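Long-range contacts in cysteine desulfurase (Elizabethkingia anophelis NUHP1, PDB 5VPR), which probably removes sulfur from L-cysteine, with pyridoxal 5'-phosphate as cofactor, leaving L-alanine and passing the sulfur to a carrier: residues P43-A49 with T295-F299; L158-D164 with E191-V196; D354-I358 with A409-L413. All blocks are in the same frame, centred on the assembly; numbering follows the deposited sequence.

Contact 1: residues P43-A49 with T295-F299; sequences PKMVLDA and TAVDF
This is a near-antiparallel helix pair in the class-V aminotransferase fold: the first turns of helix 44-56 lie against the second half of helix 287-303. The two short axes cross at 160° and approach to 8.8 Å. Pro43, at the N-cap position with phi/psi of -82/160, leads into regular helix from Lys44; residues 295-299 are helical throughout. In register, the CA atoms of Val46 and Thr295 are 5.4 Å apart. Ala49 CB sits 3.2 Å from Thr295 OG1, whose hydroxyl is bonded to the carbonyl of Ile291 in its own helix, so a polar side chain is tolerated here. Val46 (t) places CG2 3.9 Å from Ala296 CB. Phe299 (t) receives Pro43 over one face, a CH-pi contact with CG 4.0 Å from the ring centroid, and Met45 SD at its edge, 5.3 Å from that centroid, a Met-aromatic contact. Met45 (p, t, m) reaches across to the partner helix, its CE 3.7 Å from Asp298 CB, while the carboxylate of Asp298 pairs with Lys82. With no hydrogen bond between the two segments, their association rests on shape and on apolar, CH-pi and sulfur-aromatic contacts.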
ATOM      1  N   PRO A  43      -5.018  12.532  -9.149  1.00 42.44           N
ATOM      2  CA  PRO A  43      -6.080  13.151  -9.947  1.00 44.26           C
ATOM      3  C   PRO A  43      -6.313  14.597  -9.530  1.00 46.12           C
ATOM      4  O   PRO A  43      -5.948  15.026  -8.434  1.00 40.90           O
ATOM      5  CB  PRO A  43      -7.303  12.279  -9.634  1.00 39.27           C
ATOM      6  CG  PRO A  43      -7.080  11.883  -8.188  1.00 35.28           C
ATOM      7  CD  PRO A  43      -5.560  11.754  -8.017  1.00 37.70           C
ATOM      8  N   LYS A  44      -6.946  15.347 -10.440  1.00 47.20           N
ATOM      9  CA  LYS A  44      -7.122  16.785 -10.238  1.00 42.76           C
ATOM     10  C   LYS A  44      -7.943  17.086  -8.985  1.00 38.58           C
ATOM     11  O   LYS A  44      -7.656  18.054  -8.268  1.00 41.03           O
ATOM     12  CB  LYS A  44      -7.767  17.420 -11.480  1.00 44.49           C
ATOM     13  N   MET A  45      -8.950  16.262  -8.681  1.00 40.75           N
ATOM     14  CA  MET A  45      -9.773  16.542  -7.502  1.00 43.52           C
ATOM     15  C   MET A  45      -8.948  16.525  -6.215  1.00 41.76           C
ATOM     16  O   MET A  45      -9.207  17.309  -5.297  1.00 41.23           O
ATOM     17  CB  MET A  45     -10.943  15.562  -7.402  1.00 44.21           C
ATOM     18  CG  MET A  45     -10.587  14.086  -7.299  1.00 47.06           C
ATOM     19  SD  MET A  45     -12.081  13.060  -7.477  1.00 50.24           S
ATOM     20  CE  MET A  45     -12.876  13.300  -5.888  1.00 43.84           C
ATOM     21  N   VAL A  46      -7.955  15.644  -6.126  1.00 40.97           N
ATOM     22  CA  VAL A  46      -7.095  15.627  -4.944  1.00 37.11           C
ATOM     23  C   VAL A  46      -6.227  16.887  -4.889  1.00 38.24           C
ATOM     24  O   VAL A  46      -6.062  17.500  -3.826  1.00 34.58           O
ATOM     25  CB  VAL A  46      -6.254  14.337  -4.928  1.00 37.58           C
ATOM     26  CG1 VAL A  46      -5.072  14.462  -3.949  1.00 31.76           C
ATOM     27  CG2 VAL A  46      -7.129  13.155  -4.536  1.00 31.15           C
ATOM     28  N   LEU A  47      -5.658  17.297  -6.026  1.00 36.46           N
ATOM     29  CA  LEU A  47      -4.814  18.492  -6.037  1.00 45.40           C
ATOM     30  C   LEU A  47      -5.636  19.740  -5.754  1.00 41.82           C
ATOM     31  O   LEU A  47      -5.152  20.667  -5.094  1.00 38.60           O
ATOM     32  CB  LEU A  47      -4.095  18.632  -7.389  1.00 39.19           C
ATOM     33  CG  LEU A  47      -3.248  17.418  -7.788  1.00 40.91           C
ATOM     34  CD1 LEU A  47      -2.519  17.630  -9.114  1.00 47.07           C
ATOM     35  CD2 LEU A  47      -2.283  17.072  -6.663  1.00 39.15           C
ATOM     36  N   ASP A  48      -6.872  19.783  -6.267  1.00 36.72           N
ATOM     37  CA  ASP A  48      -7.800  20.875  -5.968  1.00 45.62           C
ATOM     38  C   ASP A  48      -8.123  20.946  -4.480  1.00 44.29           C
ATOM     39  O   ASP A  48      -8.274  22.040  -3.922  1.00 41.70           O
ATOM     40  CB  ASP A  48      -9.102  20.701  -6.755  1.00 40.96           C
ATOM     41  CG  ASP A  48      -8.964  21.021  -8.236  1.00 56.79           C
ATOM     42  OD1 ASP A  48      -7.906  21.531  -8.669  1.00 62.59           O
ATOM     43  OD2 ASP A  48      -9.940  20.754  -8.973  1.00 56.78           O
ATOM     44  N   ALA A  49      -8.275  19.789  -3.827  1.00 40.54           N
ATOM     45  CA  ALA A  49      -8.541  19.775  -2.388  1.00 40.58           C
ATOM     46  C   ALA A  49      -7.404  20.413  -1.601  1.00 38.93           C
ATOM     47  O   ALA A  49      -7.639  21.173  -0.650  1.00 38.10           O
ATOM     48  CB  ALA A  49      -8.753  18.342  -1.902  1.00 35.33           C
ATOM     49  N   THR A 295     -10.109  13.059  -0.011  1.00 33.45           N
ATOM     50  CA  THR A 295     -10.454  13.304  -1.407  1.00 36.87           C
ATOM     51  C   THR A 295      -9.979  12.163  -2.300  1.00 38.53           C
ATOM     52  O   THR A 295     -10.644  11.826  -3.281  1.00 37.46           O
ATOM     53  CB  THR A 295      -9.848  14.633  -1.865  1.00 40.60           C
ATOM     54  OG1 THR A 295     -10.170  15.642  -0.904  1.00 40.18           O
ATOM     55  CG2 THR A 295     -10.400  15.045  -3.230  1.00 40.47           C
ATOM     56  N   ALA A 296      -8.845  11.550  -1.963  1.00 31.18           N
ATOM     57  CA  ALA A 296      -8.402  10.365  -2.691  1.00 36.07           C
ATOM     58  C   ALA A 296      -9.358   9.192  -2.480  1.00 39.51           C
ATOM     59  O   ALA A 296      -9.598   8.406  -3.407  1.00 37.84           O
ATOM     60  CB  ALA A 296      -6.981  10.008  -2.255  1.00 30.74           C
ATOM     61  N   VAL A 297      -9.924   9.067  -1.276  1.00 34.75           N
ATOM     62  CA  VAL A 297     -10.991   8.097  -1.051  1.00 37.48           C
ATOM     63  C   VAL A 297     -12.190   8.417  -1.938  1.00 36.49           C
ATOM     64  O   VAL A 297     -12.770   7.528  -2.577  1.00 38.02           O
ATOM     65  CB  VAL A 297     -11.379   8.069   0.440  1.00 41.65           C
ATOM     66  CG1 VAL A 297     -12.709   7.327   0.642  1.00 40.67           C
ATOM     67  CG2 VAL A 297     -10.278   7.416   1.253  1.00 44.65           C
ATOM     68  N   ASP A 298     -12.572   9.699  -1.996  1.00 40.25           N
ATOM     69  CA  ASP A 298     -13.671  10.121  -2.865  1.00 45.31           C
ATOM     70  C   ASP A 298     -13.417   9.721  -4.315  1.00 38.81           C
ATOM     71  O   ASP A 298     -14.331   9.265  -5.017  1.00 42.24           O
ATOM     72  CB  ASP A 298     -13.863  11.640  -2.766  1.00 47.16           C
ATOM     73  CG  ASP A 298     -14.481  12.086  -1.443  1.00 49.78           C
ATOM     74  OD1 ASP A 298     -14.980  11.233  -0.677  1.00 49.57           O
ATOM     75  OD2 ASP A 298     -14.465  13.307  -1.173  1.00 45.71           O
ATOM     76  N   PHE A 299     -12.179   9.889  -4.782  1.00 44.15           N
ATOM     77  CA  PHE A 299     -11.849   9.544  -6.165  1.00 44.14           C
ATOM     78  C   PHE A 299     -12.060   8.061  -6.422  1.00 43.54           C
ATOM     79  O   PHE A 299     -12.674   7.663  -7.423  1.00 45.98           O
ATOM     80  CB  PHE A 299     -10.400   9.924  -6.478  1.00 43.61           C
ATOM     81  CG  PHE A 299      -9.892   9.312  -7.749  1.00 42.54           C
ATOM     82  CD1 PHE A 299     -10.325   9.794  -8.980  1.00 41.55           C
ATOM     83  CD2 PHE A 299      -9.017   8.240  -7.721  1.00 41.68           C
ATOM     84  CE1 PHE A 299      -9.877   9.226 -10.176  1.00 47.00           C
ATOM     85  CE2 PHE A 299      -8.565   7.665  -8.908  1.00 49.90           C
ATOM     86  CZ  PHE A 299      -9.001   8.160 -10.138  1.00 45.15           C
TER

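Contact 2: residues L158-D164 with E191-V196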
ATOM      1  N   LEU A 158       4.071 -17.165   1.006  1.00 51.29           N
ATOM      2  CA  LEU A 158       4.443 -17.405   2.397  1.00 49.57           C
ATOM      3  C   LEU A 158       4.246 -18.868   2.772  1.00 56.79           C
ATOM      4  O   LEU A 158       3.290 -19.515   2.334  1.00 60.78           O
ATOM      5  CB  LEU A 158       3.622 -16.525   3.342  1.00 50.77           C
ATOM      6  CG  LEU A 158       3.978 -15.036   3.368  1.00 55.31           C
ATOM      7  CD1 LEU A 158       3.061 -14.262   4.329  1.00 49.87           C
ATOM      8  CD2 LEU A 158       5.440 -14.851   3.754  1.00 57.90           C
ATOM      9  N   GLN A 159       5.164 -19.391   3.590  1.00 59.03           N
ATOM     10  CA  GLN A 159       5.021 -20.733   4.162  1.00 61.01           C
ATOM     11  C   GLN A 159       4.243 -20.604   5.472  1.00 62.85           C
ATOM     12  O   GLN A 159       4.788 -20.683   6.575  1.00 64.03           O
ATOM     13  CB  GLN A 159       6.387 -21.379   4.366  1.00 60.69           C
ATOM     14  N   ILE A 160       2.928 -20.399   5.341  1.00 58.24           N
ATOM     15  CA  ILE A 160       2.130 -20.020   6.506  1.00 61.36           C
ATOM     16  C   ILE A 160       1.836 -21.189   7.422  1.00 64.39           C
ATOM     17  O   ILE A 160       1.437 -20.970   8.573  1.00 57.90           O
ATOM     18  CB  ILE A 160       0.792 -19.365   6.120  1.00 56.60           C
ATOM     19  CG1 ILE A 160      -0.114 -20.356   5.392  1.00 58.61           C
ATOM     20  CG2 ILE A 160       1.040 -18.129   5.282  1.00 47.70           C
ATOM     21  CD1 ILE A 160      -1.521 -19.849   5.215  1.00 59.03           C
ATOM     22  N   ASP A 161       2.034 -22.420   6.957  1.00 59.78           N
ATOM     23  CA  ASP A 161       1.805 -23.565   7.827  1.00 72.64           C
ATOM     24  C   ASP A 161       2.833 -23.658   8.950  1.00 64.75           C
ATOM     25  O   ASP A 161       2.634 -24.431   9.894  1.00 66.44           O
ATOM     26  CB  ASP A 161       1.778 -24.854   6.998  1.00 87.03           C
ATOM     27  CG  ASP A 161       0.478 -25.017   6.206  1.00100.62           C
ATOM     28  OD1 ASP A 161      -0.559 -24.459   6.640  1.00 97.91           O
ATOM     29  OD2 ASP A 161       0.493 -25.704   5.157  1.00108.97           O
ATOM     30  N   VAL A 162       3.899 -22.859   8.900  1.00 58.56           N
ATOM     31  CA  VAL A 162       4.810 -22.791  10.035  1.00 61.70           C
ATOM     32  C   VAL A 162       4.102 -22.248  11.277  1.00 67.30           C
ATOM     33  O   VAL A 162       4.487 -22.568  12.411  1.00 69.14           O
ATOM     34  CB  VAL A 162       6.051 -21.959   9.659  1.00 65.70           C
ATOM     35  CG1 VAL A 162       5.816 -20.466   9.870  1.00 57.91           C
ATOM     36  CG2 VAL A 162       7.249 -22.439  10.434  1.00 79.14           C
ATOM     37  N   LEU A 163       3.048 -21.442  11.095  1.00 58.18           N
ATOM     38  CA  LEU A 163       2.303 -20.916  12.239  1.00 53.04           C
ATOM     39  C   LEU A 163       1.713 -22.036  13.084  1.00 57.77           C
ATOM     40  O   LEU A 163       1.562 -21.878  14.298  1.00 59.43           O
ATOM     41  CB  LEU A 163       1.197 -19.975  11.762  1.00 54.61           C
ATOM     42  CG  LEU A 163       1.660 -18.750  10.959  1.00 55.40           C
ATOM     43  CD1 LEU A 163       0.484 -17.892  10.507  1.00 48.49           C
ATOM     44  CD2 LEU A 163       2.622 -17.939  11.788  1.00 54.65           C
ATOM     45  N   ASP A 164       1.394 -23.174  12.463  1.00 59.72           N
ATOM     46  CA  ASP A 164       0.831 -24.304  13.195  1.00 65.30           C
ATOM     47  C   ASP A 164       1.755 -24.781  14.308  1.00 68.04           C
ATOM     48  O   ASP A 164       1.279 -25.285  15.332  1.00 75.97           O
ATOM     49  CB  ASP A 164       0.523 -25.452  12.231  1.00 75.56           C
ATOM     50  CG  ASP A 164      -0.683 -25.171  11.348  1.00 83.95           C
ATOM     51  OD1 ASP A 164      -1.353 -24.133  11.557  1.00 82.43           O
ATOM     52  OD2 ASP A 164      -0.962 -25.990  10.444  1.00 86.35           O
ATOM     53  N   GLU A 191      -6.922 -16.738   6.036  1.00 41.74           N
ATOM     54  CA  GLU A 191      -6.452 -17.998   6.598  1.00 49.55           C
ATOM     55  C   GLU A 191      -5.444 -17.762   7.719  1.00 41.80           C
ATOM     56  O   GLU A 191      -5.484 -18.440   8.751  1.00 42.51           O
ATOM     57  CB  GLU A 191      -5.831 -18.837   5.487  1.00 47.87           C
ATOM     58  CG  GLU A 191      -5.510 -20.252   5.873  1.00 57.17           C
ATOM     59  CD  GLU A 191      -4.841 -20.972   4.735  1.00 58.44           C
ATOM     60  OE1 GLU A 191      -4.171 -22.001   4.976  1.00 69.99           O
ATOM     61  OE2 GLU A 191      -4.975 -20.476   3.594  1.00 55.70           O
ATOM     62  N   ILE A 192      -4.539 -16.794   7.534  1.00 40.31           N
ATOM     63  CA  ILE A 192      -3.545 -16.485   8.565  1.00 39.56           C
ATOM     64  C   ILE A 192      -4.227 -16.013   9.848  1.00 46.35           C
ATOM     65  O   ILE A 192      -3.928 -16.497  10.945  1.00 44.60           O
ATOM     66  CB  ILE A 192      -2.546 -15.429   8.050  1.00 38.27           C
ATOM     67  CG1 ILE A 192      -1.696 -15.988   6.905  1.00 45.82           C
ATOM     68  CG2 ILE A 192      -1.672 -14.899   9.197  1.00 41.30           C
ATOM     69  CD1 ILE A 192      -0.810 -14.916   6.222  1.00 38.99           C
ATOM     70  N   ILE A 193      -5.153 -15.055   9.728  1.00 38.45           N
ATOM     71  CA  ILE A 193      -5.849 -14.517  10.895  1.00 38.38           C
ATOM     72  C   ILE A 193      -6.628 -15.616  11.609  1.00 40.03           C
ATOM     73  O   ILE A 193      -6.584 -15.726  12.837  1.00 43.88           O
ATOM     74  CB  ILE A 193      -6.760 -13.352  10.476  1.00 37.63           C
ATOM     75  CG1 ILE A 193      -5.908 -12.130  10.106  1.00 41.14           C
ATOM     76  CG2 ILE A 193      -7.704 -12.971  11.607  1.00 38.80           C
ATOM     77  CD1 ILE A 193      -6.724 -10.978   9.592  1.00 38.57           C
ATOM     78  N   ARG A 194      -7.329 -16.461  10.848  1.00 41.19           N
ATOM     79  CA  ARG A 194      -8.027 -17.592  11.449  1.00 43.02           C
ATOM     80  C   ARG A 194      -7.066 -18.459  12.257  1.00 46.55           C
ATOM     81  O   ARG A 194      -7.368 -18.841  13.393  1.00 52.02           O
ATOM     82  CB  ARG A 194      -8.722 -18.417  10.360  1.00 44.91           C
ATOM     83  CG  ARG A 194     -10.121 -18.846  10.725  1.00 57.91           C
ATOM     84  CD  ARG A 194     -10.761 -19.721   9.640  1.00 67.54           C
ATOM     85  NE  ARG A 194     -10.570 -19.150   8.310  1.00 76.90           N
ATOM     86  CZ  ARG A 194      -9.833 -19.714   7.360  1.00 67.52           C
ATOM     87  NH1 ARG A 194      -9.240 -20.879   7.597  1.00 63.68           N
ATOM     88  NH2 ARG A 194      -9.702 -19.124   6.175  1.00 61.83           N
ATOM     89  N   LYS A 195      -5.897 -18.782  11.686  1.00 43.19           N
ATOM     90  CA  LYS A 195      -4.909 -19.558  12.433  1.00 46.51           C
ATOM     91  C   LYS A 195      -4.437 -18.819  13.678  1.00 45.07           C
ATOM     92  O   LYS A 195      -4.317 -19.421  14.753  1.00 46.21           O
ATOM     93  CB  LYS A 195      -3.703 -19.903  11.565  1.00 46.76           C
ATOM     94  CG  LYS A 195      -3.931 -20.920  10.460  1.00 55.45           C
ATOM     95  CD  LYS A 195      -2.713 -20.923   9.517  1.00 57.30           C
ATOM     96  CE  LYS A 195      -2.807 -22.002   8.434  1.00 57.83           C
ATOM     97  NZ  LYS A 195      -3.111 -23.338   9.019  1.00 61.90           N
ATOM     98  N   VAL A 196      -4.157 -17.516  13.556  1.00 41.66           N
ATOM     99  CA  VAL A 196      -3.634 -16.765  14.694  1.00 44.49           C
ATOM    100  C   VAL A 196      -4.676 -16.659  15.814  1.00 44.49           C
ATOM    101  O   VAL A 196      -4.338 -16.756  16.995  1.00 42.97           O
ATOM    102  CB  VAL A 196      -3.141 -15.374  14.240  1.00 39.68           C
ATOM    103  CG1 VAL A 196      -2.698 -14.550  15.452  1.00 40.32           C
ATOM    104  CG2 VAL A 196      -2.000 -15.496  13.235  1.00 39.25           C
TER
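Lys195 NZ donates a hydrogen bond to Asp164 OD1 at 3.2 Å, within a salt bridge, and makes a second, long salt bridge to Asp161 OD1 at 3.7 Å. Three residues apart, with Asp164 N bonded to Asp161 O at 3.1 Å, both acids are reached by a lysine extended through chi3 (t), then bent at chi4 (m). It keeps its charge at the partly exposed edge while Lys195 CE packs 4.1 Å from Ile160 CD1, a methyl also 3.4 Å from Glu191 OE1. Beneath this edge, helix 189-199 forms the link of a beta-alpha-beta crossover between parallel strands 171-177 and 203-207 of the PLP fold's large mixed sheet. Ile, Leu and Val side chains, with no polar group to satisfy, fill the buried layer between helix and sheet. Ile192 CD1 lies 3.8 Å from Ile160 CG2 and 4.4 Å from Leu158 CD1; Leu163 CD1 lies 3.9 Å from Ile192 CG2 and 4.4 Å from Val196 CG2. Ile192 and Leu158 rest on Val176, Val196 on Val174, and Leu163 on Ile123.

Contact 3: residues D354-I358 with A409-L413; sequences DVGMI and AQKML
Ile358 lays its side chain over the last turn of helix 396-413, touching three residues there. In the m, t rotamer its CD1 lies 3.7 Å from Leu413 CG and 3.8 Å from Met412 CE, while its CG2 is 3.8 Å from Ala409 CB. Its branched chain suits the place by offering a broad apolar surface. Both segments are regular alpha-helix, with Leu413 N bonded to Ala409 O at 2.8 Å. Their short axes cross steeply, at 117° between N-to-C directions, and come within 9.9 Å of each other. The register is set by two CA pairs, Val355 with Ala409 at 5.9 Å and Asp354 with Leu413 at 8.0 Å; the small Ala409 lets the backbones draw together at the first. Such helix-on-helix packing here joins helix 352-361, which follows strand 341-345 of a small antiparallel sheet, to the C-terminal helix of the chain. Val355 (t) sets CG1 4.2 Å from Ala409 CB and CG2 3.9 Å from Leu413 CD1, and both Val355 and Leu413 also rest on Ile349 in a nearby loop. Leu413 (m, t) points its CA-to-CB bond toward the partner helix. At the margin, Asp354 (m) contributes its methylene, with CB 3.8 Å from Leu413 CD1. Met412 (m, t, p), at the more exposed edge, suits its place through a flexible thioether chain that can bend its methyl group back onto Ile358.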
ATOM      1  N   ASP A 354      20.091  -2.196 -16.833  1.00 58.00           N
ATOM      2  CA  ASP A 354      20.353  -2.030 -18.263  1.00 61.33           C
ATOM      3  C   ASP A 354      19.054  -2.007 -19.054  1.00 59.29           C
ATOM      4  O   ASP A 354      18.872  -1.165 -19.943  1.00 54.66           O
ATOM      5  CB  ASP A 354      21.264  -3.147 -18.770  1.00 60.57           C
ATOM      6  CG  ASP A 354      22.682  -3.017 -18.259  1.00 70.73           C
ATOM      7  OD1 ASP A 354      23.068  -1.900 -17.850  1.00 74.22           O
ATOM      8  OD2 ASP A 354      23.412  -4.030 -18.272  1.00 77.54           O
ATOM      9  N   VAL A 355      18.130  -2.911 -18.725  1.00 54.28           N
ATOM     10  CA  VAL A 355      16.821  -2.898 -19.361  1.00 52.92           C
ATOM     11  C   VAL A 355      16.026  -1.679 -18.911  1.00 52.51           C
ATOM     12  O   VAL A 355      15.335  -1.038 -19.715  1.00 53.84           O
ATOM     13  CB  VAL A 355      16.077  -4.213 -19.067  1.00 50.23           C
ATOM     14  CG1 VAL A 355      14.672  -4.172 -19.642  1.00 50.01           C
ATOM     15  CG2 VAL A 355      16.843  -5.377 -19.640  1.00 55.19           C
ATOM     16  N   GLY A 356      16.128  -1.323 -17.627  1.00 50.81           N
ATOM     17  CA  GLY A 356      15.375  -0.186 -17.129  1.00 45.18           C
ATOM     18  C   GLY A 356      15.774   1.110 -17.804  1.00 49.54           C
ATOM     19  O   GLY A 356      14.929   1.968 -18.077  1.00 46.37           O
ATOM     20  N   MET A 357      17.069   1.267 -18.090  1.00 45.58           N
ATOM     21  CA  MET A 357      17.544   2.500 -18.705  1.00 54.24           C
ATOM     22  C   MET A 357      17.074   2.609 -20.147  1.00 54.56           C
ATOM     23  O   MET A 357      16.651   3.687 -20.584  1.00 45.29           O
ATOM     24  CB  MET A 357      19.065   2.577 -18.634  1.00 59.83           C
ATOM     25  CG  MET A 357      19.601   2.772 -17.233  1.00 64.50           C
ATOM     26  SD  MET A 357      21.375   3.076 -17.259  1.00 81.44           S
ATOM     27  CE  MET A 357      21.942   1.708 -18.267  1.00 74.65           C
ATOM     28  N   ILE A 358      17.130   1.504 -20.898  1.00 53.83           N
ATOM     29  CA  ILE A 358      16.580   1.497 -22.254  1.00 53.61           C
ATOM     30  C   ILE A 358      15.091   1.833 -22.222  1.00 53.59           C
ATOM     31  O   ILE A 358      14.610   2.664 -23.003  1.00 49.32           O
ATOM     32  CB  ILE A 358      16.848   0.142 -22.937  1.00 50.35           C
ATOM     33  CG1 ILE A 358      18.349  -0.048 -23.166  1.00 52.23           C
ATOM     34  CG2 ILE A 358      16.098   0.051 -24.248  1.00 55.26           C
ATOM     35  CD1 ILE A 358      18.709  -1.389 -23.764  1.00 54.37           C
ATOM     36  N   ALA A 409      14.891  -3.776 -26.065  1.00 60.77           N
ATOM     37  CA  ALA A 409      15.993  -3.771 -25.107  1.00 56.39           C
ATOM     38  C   ALA A 409      16.852  -5.022 -25.237  1.00 60.43           C
ATOM     39  O   ALA A 409      18.086  -4.947 -25.261  1.00 64.92           O
ATOM     40  CB  ALA A 409      15.443  -3.649 -23.687  1.00 53.27           C
ATOM     41  N   GLN A 410      16.215  -6.189 -25.330  1.00 62.93           N
ATOM     42  CA  GLN A 410      16.980  -7.432 -25.333  1.00 62.59           C
ATOM     43  C   GLN A 410      17.864  -7.548 -26.571  1.00 69.87           C
ATOM     44  O   GLN A 410      19.017  -7.990 -26.474  1.00 77.87           O
ATOM     45  CB  GLN A 410      16.026  -8.622 -25.186  1.00 65.56           C
ATOM     46  CG  GLN A 410      15.872  -9.532 -26.385  1.00 73.97           C
ATOM     47  CD  GLN A 410      15.051 -10.761 -26.047  1.00 78.28           C
ATOM     48  OE1 GLN A 410      15.215 -11.362 -24.979  1.00 77.59           O
ATOM     49  NE2 GLN A 410      14.148 -11.132 -26.947  1.00 77.16           N
ATOM     50  N   LYS A 411      17.372  -7.133 -27.741  1.00 68.74           N
ATOM     51  CA  LYS A 411      18.250  -7.168 -28.907  1.00 69.68           C
ATOM     52  C   LYS A 411      19.268  -6.036 -28.874  1.00 66.89           C
ATOM     53  O   LYS A 411      20.387  -6.209 -29.361  1.00 69.04           O
ATOM     54  CB  LYS A 411      17.448  -7.143 -30.211  1.00 74.52           C
ATOM     55  CG  LYS A 411      16.203  -6.300 -30.178  1.00 79.05           C
ATOM     56  CD  LYS A 411      15.167  -6.837 -31.157  1.00 75.57           C
ATOM     57  CE  LYS A 411      15.249  -6.119 -32.479  1.00 80.51           C
ATOM     58  NZ  LYS A 411      14.048  -6.408 -33.301  1.00 87.64           N
ATOM     59  N   MET A 412      18.921  -4.888 -28.283  1.00 69.02           N
ATOM     60  CA  MET A 412      19.928  -3.850 -28.081  1.00 70.26           C
ATOM     61  C   MET A 412      21.061  -4.353 -27.200  1.00 70.60           C
ATOM     62  O   MET A 412      22.231  -4.020 -27.428  1.00 68.14           O
ATOM     63  CB  MET A 412      19.295  -2.603 -27.467  1.00 69.28           C
ATOM     64  CG  MET A 412      18.649  -1.680 -28.475  1.00 61.70           C
ATOM     65  SD  MET A 412      17.808  -0.315 -27.682  1.00 59.33           S
ATOM     66  CE  MET A 412      19.172   0.592 -26.955  1.00 58.21           C
ATOM     67  N   LEU A 413      20.736  -5.167 -26.196  1.00 67.85           N
ATOM     68  CA  LEU A 413      21.727  -5.644 -25.241  1.00 73.69           C
ATOM     69  C   LEU A 413      22.416  -6.934 -25.669  1.00 79.01           C
ATOM     70  O   LEU A 413      23.428  -7.303 -25.066  1.00 81.38           O
ATOM     71  CB  LEU A 413      21.074  -5.824 -23.870  1.00 61.39           C
ATOM     72  CG  LEU A 413      20.666  -4.461 -23.316  1.00 58.76           C
ATOM     73  CD1 LEU A 413      19.857  -4.582 -22.029  1.00 60.11           C
ATOM     74  CD2 LEU A 413      21.897  -3.594 -23.102  1.00 59.97           C
TER

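How the contacts relate
Along the chain, contact 2 falls within the 245 residues that separate the two segments of contact 1, and contact 3 comes after both. The centres are 37 to 41 Å apart, and the nearest atoms of any two contacts are at least about 21 Å apart, so none touches another. Contacts 1 and 2 lie on opposite sides of the chain's centre. Contact 1 joins helices 44-56 and 287-303, far apart in sequence. Contact 2 is more local: residues 158-164, leading into helix 163-166, close against the crossover helix 189-199 on the seven-stranded mixed sheet. Contact 3 packs the C-terminal helix 396-413 on helix 352-361, away from that large sheet.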